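Local coordinates for protein AgaA (Rhizobium radiobacter, PDB 6HLX) that binds the opine agropinic acid as a periplasmic solute-binding protein and so serves its import through an ABC transporter, at residues Val324-Ala328 against Tyr372-Val376; Ile270-Phe275 against Phe334-Thr338; Thr122-Ala126 against Gly420-Val424; Ala126-Tyr130 against Ile383-Trp388. All blocks are in the same frame, centred on the assembly; numbering follows the deposited sequence.

Contacts 1 and 2 lie side by side next to the agropinic acid, their centres about 16 Å apart, and they touch where Val-376 CG1 of the strand pair meets Thr-338 CG2 of the helix pair at 4.0 Å. Contact 2 supplies Phe-334 and Gln-335 to the ligand pocket, while the side chain of Thr-375 in contact 1 stands about 5 Å from the ligand. Contacts 3 and 4 form a second cluster away from the pocket, with centres about 10 Å apart; they share Ala-126 and are joined by a salt bridge of 3.0 Å from Arg-421 NE to Asp-387 OD1. The centres of contacts 2 and 4 are about 30 Å apart.

Contact 1. Residues Val324-Ala328 against Tyr372-Val376; sequences VRLLA and YDFTV. With EDO (1,2-ethanediol), chain B.
Leu-327 O is gripped twice by the neighbouring strand: Val-376 N donates to it at 3.0 Å, nearly head-on, and Thr-375 OG1 at 2.8 Å from above the carbonyl plane. The hydroxyl gets there because OG1 lies anti to the backbone N (chi1 -174°), beside its own carbonyl carbon; it is also bonded to Arg-363. One residue pair back, Leu-327 N donates almost straight to Phe-374 O. These bonds join two parallel strands of the six-stranded mixed sheet. Nearer Val-324 the backbones diverge, and Asp-373 bridges the gap: its OD2 accepts from Arg-325 N at 3.0 Å through the anti lone pair, while a water links Arg-325 O to Asp-373 N. The guanidinium of Arg-325 turns instead to Asp-356. On the face holding Leu-326 and Phe-374, Leu-326 CD1 sits over the ring centre, 3.7 Å from the centroid, a CH-pi contact. Arg-325 O lies at the edge of that ring, and Val-324 CG1 touches Phe-374 CE1 at 3.7 Å. A carboxylate and a water thus replace backbone bonds where the strands draw apart, and branched or aromatic residues fill the buried face. The double hold on Leu-327 O probably helps fix Thr-375 near the agropinic acid.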
# COMPACT_ATOMS: atom_id res chain seq x y z
N VAL A 324 -9.29 -24.42 -9.43
CA VAL A 324 -8.78 -23.48 -8.44
C VAL A 324 -9.77 -22.34 -8.27
O VAL A 324 -10.56 -22.08 -9.18
CB VAL A 324 -7.36 -22.97 -8.86
CG1 VAL A 324 -7.41 -22.18 -10.17
CG2 VAL A 324 -6.67 -22.16 -7.76
N ARG A 325 -9.69 -21.63 -7.15
CA ARG A 325 -10.52 -20.46 -6.92
C ARG A 325 -9.64 -19.22 -6.89
O ARG A 325 -8.58 -19.24 -6.26
CB ARG A 325 -11.27 -20.58 -5.59
CG ARG A 325 -12.20 -21.81 -5.51
CD ARG A 325 -13.25 -21.64 -4.43
NE ARG A 325 -14.27 -20.66 -4.81
CZ ARG A 325 -15.40 -20.95 -5.45
NH1 ARG A 325 -15.68 -22.20 -5.79
NH2 ARG A 325 -16.26 -19.98 -5.75
N LEU A 326 -10.08 -18.15 -7.56
CA LEU A 326 -9.37 -16.86 -7.58
C LEU A 326 -10.15 -15.84 -6.77
O LEU A 326 -11.31 -15.55 -7.07
CB LEU A 326 -9.21 -16.35 -9.02
CG LEU A 326 -8.59 -14.95 -9.26
CD1 LEU A 326 -7.16 -14.87 -8.72
CD2 LEU A 326 -8.58 -14.64 -10.75
N LEU A 327 -9.47 -15.27 -5.76
CA LEU A 327 -10.07 -14.23 -4.92
C LEU A 327 -9.80 -12.86 -5.51
O LEU A 327 -8.65 -12.48 -5.75
CB LEU A 327 -9.52 -14.30 -3.49
CG LEU A 327 -9.95 -13.19 -2.52
CD1 LEU A 327 -11.48 -13.21 -2.27
CD2 LEU A 327 -9.15 -13.25 -1.22
N ALA A 328 -10.86 -12.06 -5.67
CA ALA A 328 -10.69 -10.67 -6.07
C ALA A 328 -11.83 -9.90 -5.38
O ALA A 328 -12.15 -10.23 -4.22
CB ALA A 328 -10.73 -10.52 -7.60
N TYR A 372 -7.26 -18.20 0.78
CA TYR A 372 -7.43 -18.18 -0.67
C TYR A 372 -6.42 -19.12 -1.32
O TYR A 372 -5.45 -19.49 -0.66
CB TYR A 372 -7.25 -16.74 -1.21
CG TYR A 372 -5.89 -16.10 -1.01
CD1 TYR A 372 -4.87 -16.28 -1.95
CD2 TYR A 372 -5.65 -15.21 0.04
CE1 TYR A 372 -3.64 -15.63 -1.83
CE2 TYR A 372 -4.41 -14.58 0.19
CZ TYR A 372 -3.41 -14.79 -0.75
OH TYR A 372 -2.21 -14.11 -0.67
N ASP A 373 -6.62 -19.46 -2.62
CA ASP A 373 -5.70 -20.28 -3.43
C ASP A 373 -4.74 -19.28 -4.13
O ASP A 373 -3.52 -19.40 -4.03
CB ASP A 373 -6.48 -21.09 -4.48
CG ASP A 373 -7.45 -22.12 -3.90
OD1 ASP A 373 -7.27 -22.52 -2.74
OD2 ASP A 373 -8.41 -22.50 -4.62
N PHE A 374 -5.32 -18.27 -4.79
CA PHE A 374 -4.58 -17.13 -5.36
C PHE A 374 -5.46 -15.92 -5.42
O PHE A 374 -6.68 -16.05 -5.29
CB PHE A 374 -3.86 -17.43 -6.69
CG PHE A 374 -4.62 -17.67 -7.98
CD1 PHE A 374 -5.83 -18.37 -7.97
CD2 PHE A 374 -4.05 -17.34 -9.21
CE1 PHE A 374 -6.47 -18.70 -9.18
CE2 PHE A 374 -4.69 -17.67 -10.41
CZ PHE A 374 -5.90 -18.34 -10.38
N THR A 375 -4.84 -14.73 -5.47
CA THR A 375 -5.63 -13.48 -5.43
C THR A 375 -5.08 -12.46 -6.39
O THR A 375 -3.87 -12.44 -6.64
CB THR A 375 -5.73 -12.91 -3.99
OG1 THR A 375 -6.61 -11.77 -3.96
CG2 THR A 375 -4.35 -12.47 -3.40
N VAL A 376 -6.00 -11.68 -6.99
CA VAL A 376 -5.62 -10.55 -7.84
C VAL A 376 -4.87 -9.55 -6.92
O VAL A 376 -5.35 -9.19 -5.84
CB VAL A 376 -6.84 -9.90 -8.51
CG1 VAL A 376 -6.48 -8.57 -9.17
CG2 VAL A 376 -7.46 -10.86 -9.53
C1 EDO B . -4.55 -24.16 1.07
O1 EDO B . -4.84 -25.34 0.36
C2 EDO B . -4.45 -22.98 0.07
O2 EDO B . -5.71 -22.72 -0.52
O HOH W 1 -8.88 -18.24 -3.77

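Contact 2. Residues Ile270-Phe275 against Phe334-Thr338; sequences IINTAF and FQQNT. With G9Z (agropinic acid), chain E.
Phe-334 packs against Ala-274 and Phe-275 at the end of helix 267-274 and extends from there to the agropinic acid. Its CB meets Ala-274 O at 3.5 Å and also lies over the face of the Phe-275 ring, 3.9 Å from the centroid, as a CH-pi contact. CG is set between the backbone N and the carbonyl carbon (chi1 69°), a torsion that swings the ring past Phe-275. CD1 then touches Phe-275 CZ at 3.5 Å, the two ring planes being inclined at 37°. Farther out the ring reaches the ligand: the carboxylate oxygen OXT of agropinic acid lies at the ring edge, 3.3 Å from Phe-334 CZ, where the slightly positive C-H rim suits an anion. The same oxygen accepts a hydrogen bond from Gln-335 NE2 at 3.0 Å, an amide well suited to a carboxylate.

Behind the rings, the small CB of Ala-274 lets the helices come close, resting 3.7 Å from Asn-337 CB and also against Thr-338 OG1. That hydroxyl is buried among Ile-270 CG2 and Phe-275 CE1, yet it is satisfied by donating to Phe-334 O at 2.7 Å. At the wetter side two waters bridge the helices, one donating to both Asn-337 O and Thr-273 OG1, which is also hydrogen-bonded to Ala-269 O, the other joining Ala-274 O to Asn-337 ND2.

The short helical segments cross at 127°, with their axes 9.0 Å apart. Met-241 of strand 240-245 touches Phe-275, Phe-334 and Thr-338, and Met-450 of strand 446-451 touches Ile-270 and Phe-275, placing the helix pair against the six-stranded mixed sheet.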
# COMPACT_ATOMS: atom_id res chain seq x y z
N ILE A 270 -6.08 -7.90 -20.27
CA ILE A 270 -6.34 -7.20 -19.00
C ILE A 270 -6.44 -5.68 -19.23
O ILE A 270 -7.42 -5.07 -18.80
CB ILE A 270 -5.30 -7.56 -17.91
CG1 ILE A 270 -5.40 -9.07 -17.53
CG2 ILE A 270 -5.50 -6.65 -16.66
CD1 ILE A 270 -4.27 -9.57 -16.69
N ILE A 271 -5.44 -5.09 -19.91
CA ILE A 271 -5.41 -3.64 -20.17
C ILE A 271 -6.68 -3.17 -20.90
O ILE A 271 -7.29 -2.19 -20.47
CB ILE A 271 -4.10 -3.24 -20.93
CG1 ILE A 271 -2.85 -3.51 -20.05
CG2 ILE A 271 -4.15 -1.78 -21.43
CD1 ILE A 271 -1.53 -3.57 -20.81
N ASN A 272 -7.06 -3.87 -21.98
CA ASN A 272 -8.21 -3.49 -22.81
C ASN A 272 -9.57 -3.75 -22.18
O ASN A 272 -10.49 -2.97 -22.43
CB ASN A 272 -8.12 -4.12 -24.22
CG ASN A 272 -6.92 -3.63 -24.99
OD1 ASN A 272 -6.43 -2.51 -24.77
ND2 ASN A 272 -6.40 -4.44 -25.91
N THR A 273 -9.73 -4.85 -21.41
CA THR A 273 -11.04 -5.18 -20.85
C THR A 273 -11.26 -4.69 -19.42
O THR A 273 -12.41 -4.63 -19.00
CB THR A 273 -11.36 -6.69 -20.95
OG1 THR A 273 -10.56 -7.41 -20.01
CG2 THR A 273 -11.20 -7.26 -22.38
N ALA A 274 -10.19 -4.39 -18.67
CA ALA A 274 -10.32 -3.94 -17.28
C ALA A 274 -9.92 -2.48 -17.08
O ALA A 274 -10.29 -1.89 -16.06
CB ALA A 274 -9.48 -4.83 -16.37
N PHE A 275 -9.08 -1.94 -17.98
CA PHE A 275 -8.55 -0.58 -17.81
C PHE A 275 -8.78 0.35 -19.02
O PHE A 275 -8.07 1.36 -19.16
CB PHE A 275 -7.06 -0.64 -17.44
CG PHE A 275 -6.80 -1.31 -16.12
CD1 PHE A 275 -6.62 -2.69 -16.05
CD2 PHE A 275 -6.78 -0.58 -14.93
CE1 PHE A 275 -6.40 -3.32 -14.81
CE2 PHE A 275 -6.53 -1.20 -13.71
CZ PHE A 275 -6.35 -2.57 -13.66
N PHE A 334 -12.12 -2.67 -11.94
CA PHE A 334 -10.88 -3.19 -12.57
C PHE A 334 -10.43 -4.52 -11.96
O PHE A 334 -9.84 -5.33 -12.66
CB PHE A 334 -9.75 -2.15 -12.57
CG PHE A 334 -9.19 -1.81 -11.20
CD1 PHE A 334 -8.18 -2.57 -10.64
CD2 PHE A 334 -9.68 -0.72 -10.48
CE1 PHE A 334 -7.67 -2.27 -9.37
CE2 PHE A 334 -9.16 -0.40 -9.22
CZ PHE A 334 -8.16 -1.17 -8.68
N GLN A 335 -10.69 -4.75 -10.66
CA GLN A 335 -10.31 -6.00 -10.00
C GLN A 335 -11.19 -7.14 -10.52
O GLN A 335 -10.70 -8.22 -10.92
CB GLN A 335 -10.48 -5.86 -8.48
CG GLN A 335 -9.43 -4.99 -7.80
CD GLN A 335 -8.51 -5.80 -6.92
OE1 GLN A 335 -8.75 -6.97 -6.61
NE2 GLN A 335 -7.44 -5.17 -6.48
N GLN A 336 -12.52 -6.89 -10.57
CA GLN A 336 -13.44 -7.90 -11.11
C GLN A 336 -13.10 -8.24 -12.56
O GLN A 336 -13.02 -9.42 -12.92
CB GLN A 336 -14.89 -7.41 -11.02
CG GLN A 336 -15.84 -8.33 -11.80
CD GLN A 336 -17.27 -8.01 -11.50
OE1 GLN A 336 -17.67 -7.99 -10.35
NE2 GLN A 336 -18.06 -7.75 -12.52
N ASN A 337 -12.88 -7.22 -13.41
CA ASN A 337 -12.59 -7.46 -14.84
C ASN A 337 -11.23 -8.10 -15.05
O ASN A 337 -11.08 -8.94 -15.96
CB ASN A 337 -12.80 -6.19 -15.66
CG ASN A 337 -14.26 -5.85 -15.77
OD1 ASN A 337 -15.12 -6.72 -15.93
ND2 ASN A 337 -14.57 -4.58 -15.68
N THR A 338 -10.24 -7.77 -14.18
CA THR A 338 -8.93 -8.44 -14.27
C THR A 338 -9.16 -9.92 -13.95
O THR A 338 -8.62 -10.79 -14.64
CB THR A 338 -7.91 -7.80 -13.31
OG1 THR A 338 -7.61 -6.47 -13.78
CG2 THR A 338 -6.59 -8.63 -13.19
OAM G9Z E . -7.16 -0.72 -1.08
CAB G9Z E . -7.31 -1.16 -2.22
CAC G9Z E . -8.57 -1.18 -2.87
CB G9Z E . -8.32 -1.79 -4.28
CA G9Z E . -6.87 -2.26 -4.26
C G9Z E . -6.15 -1.75 -5.39
O G9Z E . -5.66 -0.60 -5.33
N G9Z E . -6.35 -1.78 -2.94
CAG G9Z E . -4.91 -1.88 -2.50
CAH G9Z E . -4.60 -3.29 -2.00
OAP G9Z E . -4.77 -4.17 -3.11
CAI G9Z E . -3.18 -3.42 -1.44
OAQ G9Z E . -2.88 -2.26 -0.63
CAJ G9Z E . -3.03 -4.68 -0.52
OAR G9Z E . -1.68 -4.75 -0.02
CAK G9Z E . -3.45 -6.03 -1.14
OAT G9Z E . -3.53 -7.03 -0.10
CAL G9Z E . -2.53 -6.48 -2.28
OAS G9Z E . -3.05 -7.68 -2.90
OXT G9Z E . -6.08 -2.48 -6.42
O HOH W 2 -12.23 -8.89 -18.50
O HOH W 3 -12.99 -2.27 -15.17

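Contact 3. Residues Thr122-Ala126 against Gly420-Val424; sequences TPSVA and GRATV
Arg-421 lays its aliphatic chain against Ser-124, with CG and CD both 3.4 Å from Ser-124 OG, while Val-125 packs on Arg-421 O and Pro-123 on Ala-422. The contact joins the C-terminal end of helix 411-422 to the loop between strand 115-120 and helix 127-131, in which Ser-124 makes a capping bond. Thr-423 is the first residue to leave helical geometry, and the C-terminal turn leaves a carbonyl for the loop to use: Val-125 N donates to Arg-421 O at 2.9 Å, in the carbonyl plane.

The two methyls of Val-125 straddle Arg-421 O, CG2 at 3.5 Å from it, and CG1, anti to the carbonyl carbon (chi1 -63°), also reaches Val-424 CG2 at 4.0 Å. A branched residue can thus cover both the helix end and the residues after it. Pro-123 sets its CB against Ala-422 CB, 3.9 Å apart, a compact, puckered ring against a small methyl.

The capping bond of Ser-124 is accepted from Ala-126 N ahead of helix 127-131; with OG anti to its own backbone N (chi1 -179°), the oxygen is held beside the arginine methylenes. The Arg-421 chain bends about its CG-CD bond (chi3 -65°), carrying the guanidinium to Asp-418 and Asp-387 by salt bridges and to Ser-390 by a hydrogen bond. A long, flexible side chain suits this double use of apolar methylenes and charged guanidinium. One water links the two segments, accepting from Arg-421 NH1, donating to Pro-123 O at 2.8 Å and pairing with Thr-122 OG1.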
# COMPACT_ATOMS: atom_id res chain seq x y z
N THR A 122 19.75 -6.88 12.99
CA THR A 122 20.46 -6.93 11.70
C THR A 122 20.36 -5.53 11.05
O THR A 122 19.35 -4.87 11.25
CB THR A 122 19.88 -8.02 10.75
OG1 THR A 122 18.47 -7.83 10.59
CG2 THR A 122 20.19 -9.45 11.23
N PRO A 123 21.36 -5.08 10.26
CA PRO A 123 21.27 -3.73 9.68
C PRO A 123 20.14 -3.55 8.69
O PRO A 123 19.74 -4.51 8.02
CB PRO A 123 22.61 -3.54 8.98
CG PRO A 123 23.52 -4.59 9.53
CD PRO A 123 22.64 -5.74 9.91
N SER A 124 19.63 -2.31 8.60
CA SER A 124 18.61 -1.99 7.61
C SER A 124 18.70 -0.54 7.19
O SER A 124 18.31 0.38 7.95
CB SER A 124 17.20 -2.30 8.11
OG SER A 124 16.29 -1.96 7.07
N VAL A 125 19.13 -0.33 5.94
CA VAL A 125 19.16 1.02 5.35
C VAL A 125 17.70 1.47 4.98
O VAL A 125 17.52 2.60 4.52
CB VAL A 125 20.08 1.06 4.09
CG1 VAL A 125 21.53 0.74 4.46
CG2 VAL A 125 19.56 0.10 3.00
N ALA A 126 16.70 0.57 5.14
CA ALA A 126 15.29 0.88 4.81
C ALA A 126 14.43 1.15 6.06
O ALA A 126 13.24 1.42 5.92
CB ALA A 126 14.69 -0.27 4.02
N GLY A 420 21.24 -7.01 0.74
CA GLY A 420 20.83 -5.76 0.10
C GLY A 420 20.50 -4.68 1.10
O GLY A 420 20.86 -3.52 0.90
N ARG A 421 19.79 -5.05 2.20
CA ARG A 421 19.36 -4.14 3.27
C ARG A 421 20.50 -3.70 4.18
O ARG A 421 20.38 -2.69 4.86
CB ARG A 421 18.35 -4.89 4.15
CG ARG A 421 17.13 -4.09 4.54
CD ARG A 421 16.23 -4.97 5.42
NE ARG A 421 15.69 -6.12 4.69
CZ ARG A 421 16.00 -7.39 4.95
NH1 ARG A 421 16.84 -7.69 5.93
NH2 ARG A 421 15.43 -8.37 4.25
N ALA A 422 21.58 -4.49 4.25
CA ALA A 422 22.72 -4.25 5.13
C ALA A 422 23.86 -3.49 4.44
O ALA A 422 24.79 -3.02 5.11
CB ALA A 422 23.25 -5.57 5.67
N THR A 423 23.80 -3.39 3.12
CA THR A 423 24.83 -2.75 2.31
C THR A 423 24.46 -1.32 2.10
O THR A 423 23.38 -1.03 1.61
CB THR A 423 25.02 -3.55 1.01
OG1 THR A 423 25.39 -4.88 1.35
CG2 THR A 423 26.09 -2.94 0.11
N VAL A 424 25.34 -0.40 2.53
CA VAL A 424 25.05 1.02 2.43
C VAL A 424 25.35 1.53 1.02
O VAL A 424 24.50 2.20 0.45
CB VAL A 424 25.72 1.86 3.55
CG1 VAL A 424 25.23 3.31 3.52
CG2 VAL A 424 25.45 1.24 4.94
O HOH W 4 17.50 -6.19 8.42

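Contact 4. Residues Ala126-Tyr130 against Ile383-Trp388; sequences AMIDY and ITDADW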
# COMPACT_ATOMS: atom_id res chain seq x y z
N ALA A 126 16.70 0.57 5.14
CA ALA A 126 15.29 0.88 4.81
C ALA A 126 14.43 1.15 6.06
O ALA A 126 13.24 1.42 5.92
CB ALA A 126 14.69 -0.27 4.02
N MET A 127 15.00 1.02 7.26
CA MET A 127 14.25 1.21 8.50
C MET A 127 13.57 2.57 8.56
O MET A 127 12.41 2.65 8.98
CB MET A 127 15.14 0.97 9.73
CG MET A 127 14.40 1.02 11.08
SD MET A 127 12.95 -0.08 11.15
CE MET A 127 13.70 -1.68 10.99
N ILE A 128 14.28 3.66 8.18
CA ILE A 128 13.65 4.99 8.22
C ILE A 128 12.40 5.02 7.30
O ILE A 128 11.34 5.52 7.69
CB ILE A 128 14.66 6.12 7.87
CG1 ILE A 128 15.75 6.25 8.96
CG2 ILE A 128 13.97 7.46 7.64
CD1 ILE A 128 15.26 6.78 10.34
N ASP A 129 12.52 4.38 6.12
CA ASP A 129 11.38 4.31 5.18
C ASP A 129 10.20 3.52 5.79
O ASP A 129 9.05 3.97 5.68
CB ASP A 129 11.80 3.69 3.85
CG ASP A 129 12.78 4.57 3.10
OD1 ASP A 129 12.33 5.44 2.34
OD2 ASP A 129 14.00 4.38 3.26
N TYR A 130 10.48 2.39 6.47
CA TYR A 130 9.40 1.62 7.10
C TYR A 130 8.75 2.37 8.26
O TYR A 130 7.56 2.20 8.51
CB TYR A 130 9.83 0.20 7.48
CG TYR A 130 9.91 -0.72 6.27
CD1 TYR A 130 8.76 -1.04 5.54
CD2 TYR A 130 11.12 -1.30 5.88
CE1 TYR A 130 8.82 -1.90 4.44
CE2 TYR A 130 11.18 -2.18 4.79
CZ TYR A 130 10.03 -2.46 4.07
OH TYR A 130 10.06 -3.30 2.98
N ILE A 383 7.48 1.26 0.30
CA ILE A 383 8.51 2.26 0.57
C ILE A 383 9.23 2.55 -0.75
O ILE A 383 9.14 1.75 -1.68
CB ILE A 383 9.53 1.79 1.66
CG1 ILE A 383 10.26 0.49 1.25
CG2 ILE A 383 8.83 1.68 3.05
CD1 ILE A 383 11.53 0.22 2.07
N THR A 384 9.95 3.67 -0.82
CA THR A 384 10.64 4.02 -2.05
C THR A 384 12.14 3.63 -2.02
O THR A 384 12.93 4.23 -2.73
CB THR A 384 10.44 5.49 -2.40
OG1 THR A 384 10.97 6.26 -1.33
CG2 THR A 384 8.98 5.84 -2.62
N ASP A 385 12.51 2.68 -1.18
CA ASP A 385 13.86 2.12 -1.18
C ASP A 385 13.70 0.76 -1.86
O ASP A 385 12.62 0.14 -1.77
CB ASP A 385 14.40 1.92 0.26
CG ASP A 385 15.78 1.27 0.25
OD1 ASP A 385 16.77 1.96 -0.05
OD2 ASP A 385 15.85 0.04 0.46
N ALA A 386 14.79 0.23 -2.45
CA ALA A 386 14.78 -1.09 -3.12
C ALA A 386 14.27 -2.20 -2.19
O ALA A 386 13.78 -3.23 -2.68
CB ALA A 386 16.17 -1.44 -3.60
N ASP A 387 14.43 -2.02 -0.86
CA ASP A 387 13.98 -3.04 0.10
C ASP A 387 12.45 -3.19 0.16
O ASP A 387 11.95 -4.05 0.90
CB ASP A 387 14.57 -2.83 1.51
CG ASP A 387 14.36 -4.04 2.41
OD1 ASP A 387 14.71 -5.17 1.98
OD2 ASP A 387 13.77 -3.87 3.50
N TRP A 388 11.69 -2.42 -0.66
CA TRP A 388 10.24 -2.67 -0.77
C TRP A 388 10.04 -4.15 -1.16
O TRP A 388 9.03 -4.76 -0.81
CB TRP A 388 9.59 -1.76 -1.83
CG TRP A 388 9.95 -2.06 -3.27
CD1 TRP A 388 10.93 -1.47 -4.02
CD2 TRP A 388 9.22 -2.92 -4.18
NE1 TRP A 388 10.89 -1.94 -5.32
CE2 TRP A 388 9.83 -2.81 -5.45
CE3 TRP A 388 8.09 -3.77 -4.04
CZ2 TRP A 388 9.35 -3.50 -6.58
CZ3 TRP A 388 7.63 -4.47 -5.16
CH2 TRP A 388 8.27 -4.35 -6.40
O HOH W 5 13.19 6.65 0.18
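The first turn of helix 127-131, closed by a bond from Tyr-130 N to Ala-126 O, faces a loop that runs from Ile-383 into a type I turn at Asp-385 to Trp-388, with Asp-129 and Ile-383 closest at one end and Ala-126 and Asp-387 at the other. Ile-383 is the main apolar piece. Its CG1 lies between the backbone N and the carbonyl carbon (chi1 59°), which sends CD1 over one face of the Tyr-130 ring, 3.9 Å from the centroid and displaced toward the rim. The other branch, CG2, presses on Asp-129 CB at 3.7 Å, so one beta-branched residue covers two successive helix positions. Tyr-130 combines this apolar face with a polar end: OH donates to Asp-387 O at 2.9 Å, coming from above the carbonyl plane. The carboxylate of Asp-387 stands perpendicular to the ring, its OD2 in the ring plane at the edge, 3.4 Å from Tyr-130 CE2.

Asp-385 precedes the turn that leads into a helix, and its side chain makes the capping bond. Its OD2 accepts from Asp-387 N at 2.8 Å, reached from above the carboxylate plane, and also forms a salt bridge with Arg-429, which probably helps to stabilise the negative charge of the buried acid. Asp-387 OD1 is hydrogen-bonded to Ser-390 OG. The methyl of Ala-126 is small enough to fit between Ile-383 CD1 and Asp-387 CB, 3.6 Å from the latter. At the Asp-129 end of the contact, OD1 is hydrogen-bonded to Tyr-39 OH, which is also bonded to Thr-384 N, and a water donates to Asp-129 OD1 at 2.6 Å while also pairing with Thr-384 OG1.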